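Local atomic coordinates of conserved protein (Methanosarcina mazei, PDB entry 2NR4), a protein that is of unknown function but binds flavin mononucleotide, through a domain probably related to FMN-binding split barrels. Residues F57-K62 with S133-L138. Residues are numbered along the deposited sequence; the frame is centred on the assembly and turned at random.
Sequences FVRLFK and SLVADL. With FMN (flavin mononucleotide), chain C.
Residues 57-61 and 133-138 are antiparallel neighbours in the closed barrel. Phe57 pairs with Asp137, whose OD2 is bound by Arg128 and Asn126. The Phe57 ring sits between backbone N and C (chi1 64°), and its CD1 meets Val135 CG1 at 4.0 Å. Val58 N donates to Ala136 O at 2.9 Å, and Val58 O accepts from Ala136 N. On the face shared with Leu60 and Leu134, Val58 CG1 touches Leu138 CD1. Arg59 runs extended alongside Val135, with NH1 3.7 Å from Val135 CG2, while its NE lies in plane at the Phe57 ring edge. An alanine at Val135 would lose both methyls and would probably leave the Phe57 ring and Arg59 chain less firmly positioned. On the strand's other edge, Arg59 O accepts from FMN N3 at 2.8 Å. Leu60 N gives a nearly straight bond to Leu134 O (175°, 2.8 Å), and Leu60 O accepts from Leu134 N. Phe61 N donates to FMN O2 at 2.7 Å, and the Phe61 ring packs beside the flavin, CD2 3.3 Å from FMN O2. Both flavin bonds use main-chain atoms, so neither depends directly on side chains. The four bonds to 133-138 lie on the opposite edge, consistent with steadying this strand.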
# COMPACT_ATOMS: atom_id res chain seq x y z
N PHE A 57 -1.32 13.67 14.69
CA PHE A 57 -2.47 14.57 14.64
C PHE A 57 -3.37 14.33 13.43
O PHE A 57 -3.00 13.60 12.50
CB PHE A 57 -2.07 16.03 14.67
CG PHE A 57 -1.26 16.49 13.48
CD1 PHE A 57 -1.88 17.18 12.45
CD2 PHE A 57 0.12 16.32 13.45
CE1 PHE A 57 -1.14 17.64 11.35
CE2 PHE A 57 0.89 16.79 12.36
CZ PHE A 57 0.25 17.44 11.33
N VAL A 58 -4.56 14.91 13.48
CA VAL A 58 -5.53 14.75 12.39
C VAL A 58 -6.01 16.10 11.95
O VAL A 58 -6.04 17.04 12.74
CB VAL A 58 -6.79 13.83 12.73
CG1 VAL A 58 -6.42 12.41 12.86
CG2 VAL A 58 -7.54 14.32 14.00
N ARG A 59 -6.38 16.21 10.67
CA ARG A 59 -6.96 17.43 10.16
C ARG A 59 -8.29 16.95 9.65
O ARG A 59 -8.34 16.17 8.69
CB ARG A 59 -6.16 18.02 8.99
CG ARG A 59 -4.72 18.42 9.28
CD ARG A 59 -4.17 19.40 8.19
NE ARG A 59 -2.76 19.78 8.43
CZ ARG A 59 -2.35 20.91 8.99
NH1 ARG A 59 -3.21 21.85 9.35
NH2 ARG A 59 -1.04 21.13 9.18
N LEU A 60 -9.36 17.34 10.33
CA LEU A 60 -10.69 16.91 9.92
C LEU A 60 -11.46 18.05 9.23
O LEU A 60 -11.56 19.16 9.74
CB LEU A 60 -11.48 16.42 11.13
CG LEU A 60 -10.79 15.53 12.16
CD1 LEU A 60 -11.61 15.45 13.42
CD2 LEU A 60 -10.63 14.14 11.57
N PHE A 61 -12.00 17.77 8.05
CA PHE A 61 -12.87 18.69 7.35
C PHE A 61 -14.11 19.00 8.19
O PHE A 61 -14.77 18.09 8.72
CB PHE A 61 -13.27 18.11 5.99
CG PHE A 61 -12.14 18.09 4.99
CD1 PHE A 61 -11.49 19.28 4.64
CD2 PHE A 61 -11.73 16.91 4.40
CE1 PHE A 61 -10.44 19.29 3.72
CE2 PHE A 61 -10.68 16.89 3.49
CZ PHE A 61 -10.03 18.09 3.14
N LYS A 62 -14.41 20.28 8.36
CA LYS A 62 -15.51 20.65 9.21
C LYS A 62 -16.82 20.19 8.57
O LYS A 62 -16.96 20.25 7.35
CB LYS A 62 -15.54 22.17 9.44
CG LYS A 62 -14.44 22.71 10.31
CD LYS A 62 -14.65 24.19 10.67
CE LYS A 62 -13.61 25.07 9.99
NZ LYS A 62 -13.63 26.50 10.45
N SER A 133 -10.74 23.52 8.59
CA SER A 133 -10.42 22.26 9.23
C SER A 133 -10.35 22.37 10.73
O SER A 133 -10.11 23.46 11.28
CB SER A 133 -9.07 21.73 8.74
OG SER A 133 -9.24 20.95 7.57
N LEU A 134 -10.58 21.24 11.40
CA LEU A 134 -10.32 21.15 12.81
C LEU A 134 -9.10 20.26 12.96
O LEU A 134 -9.09 19.12 12.48
CB LEU A 134 -11.51 20.52 13.51
CG LEU A 134 -11.27 20.24 15.00
CD1 LEU A 134 -11.39 21.57 15.81
CD2 LEU A 134 -12.23 19.17 15.48
N VAL A 135 -8.08 20.78 13.61
CA VAL A 135 -6.87 20.00 13.88
C VAL A 135 -6.91 19.58 15.35
O VAL A 135 -7.35 20.37 16.22
CB VAL A 135 -5.62 20.80 13.56
CG1 VAL A 135 -4.36 19.97 13.80
CG2 VAL A 135 -5.67 21.28 12.10
N ALA A 136 -6.51 18.35 15.60
CA ALA A 136 -6.36 17.79 16.95
C ALA A 136 -5.11 16.92 17.03
O ALA A 136 -4.84 16.13 16.12
CB ALA A 136 -7.59 16.95 17.32
N ASP A 137 -4.36 17.03 18.13
CA ASP A 137 -3.30 16.06 18.39
C ASP A 137 -3.92 14.83 19.05
O ASP A 137 -5.05 14.92 19.57
CB ASP A 137 -2.22 16.69 19.26
CG ASP A 137 -1.72 17.99 18.69
OD1 ASP A 137 -1.31 17.98 17.50
OD2 ASP A 137 -1.77 19.04 19.38
N LEU A 138 -3.19 13.71 19.03
CA LEU A 138 -3.69 12.43 19.47
C LEU A 138 -2.83 11.79 20.54
O LEU A 138 -1.62 11.59 20.35
CB LEU A 138 -3.79 11.45 18.30
CG LEU A 138 -4.71 11.89 17.14
CD1 LEU A 138 -4.65 10.85 16.05
CD2 LEU A 138 -6.18 12.09 17.58
N1 FMN C . -11.35 13.65 5.66
C2 FMN C . -10.80 14.40 6.68
O2 FMN C . -11.51 15.22 7.25
N3 FMN C . -9.47 14.25 7.02
C4 FMN C . -8.68 13.32 6.35
O4 FMN C . -7.57 13.02 6.78
C4A FMN C . -9.24 12.55 5.33
N5 FMN C . -8.47 11.62 4.65
C5A FMN C . -9.03 10.84 3.65
C6 FMN C . -8.24 9.90 2.98
C7 FMN C . -8.79 9.11 1.98
C7M FMN C . -7.89 8.16 1.24
C8 FMN C . -10.14 9.29 1.63
C8M FMN C . -10.82 8.37 0.68
C9 FMN C . -10.94 10.23 2.29
C9A FMN C . -10.37 11.01 3.32
N10 FMN C . -11.14 11.96 3.99
C10 FMN C . -10.58 12.72 4.99
C1' FMN C . -12.54 12.26 3.54
C2' FMN C . -13.51 11.50 4.44
O2' FMN C . -13.15 10.15 4.49
C3' FMN C . -14.88 11.59 3.82
O3' FMN C . -15.27 12.95 3.78
C4' FMN C . -15.89 10.73 4.58
O4' FMN C . -17.03 10.67 3.76
C5' FMN C . -16.24 11.32 5.95
O5' FMN C . -17.41 10.71 6.46
P FMN C . -18.03 10.97 7.94
O1P FMN C . -19.05 12.10 7.76
O2P FMN C . -16.90 11.48 8.87
O3P FMN C . -18.74 9.69 8.38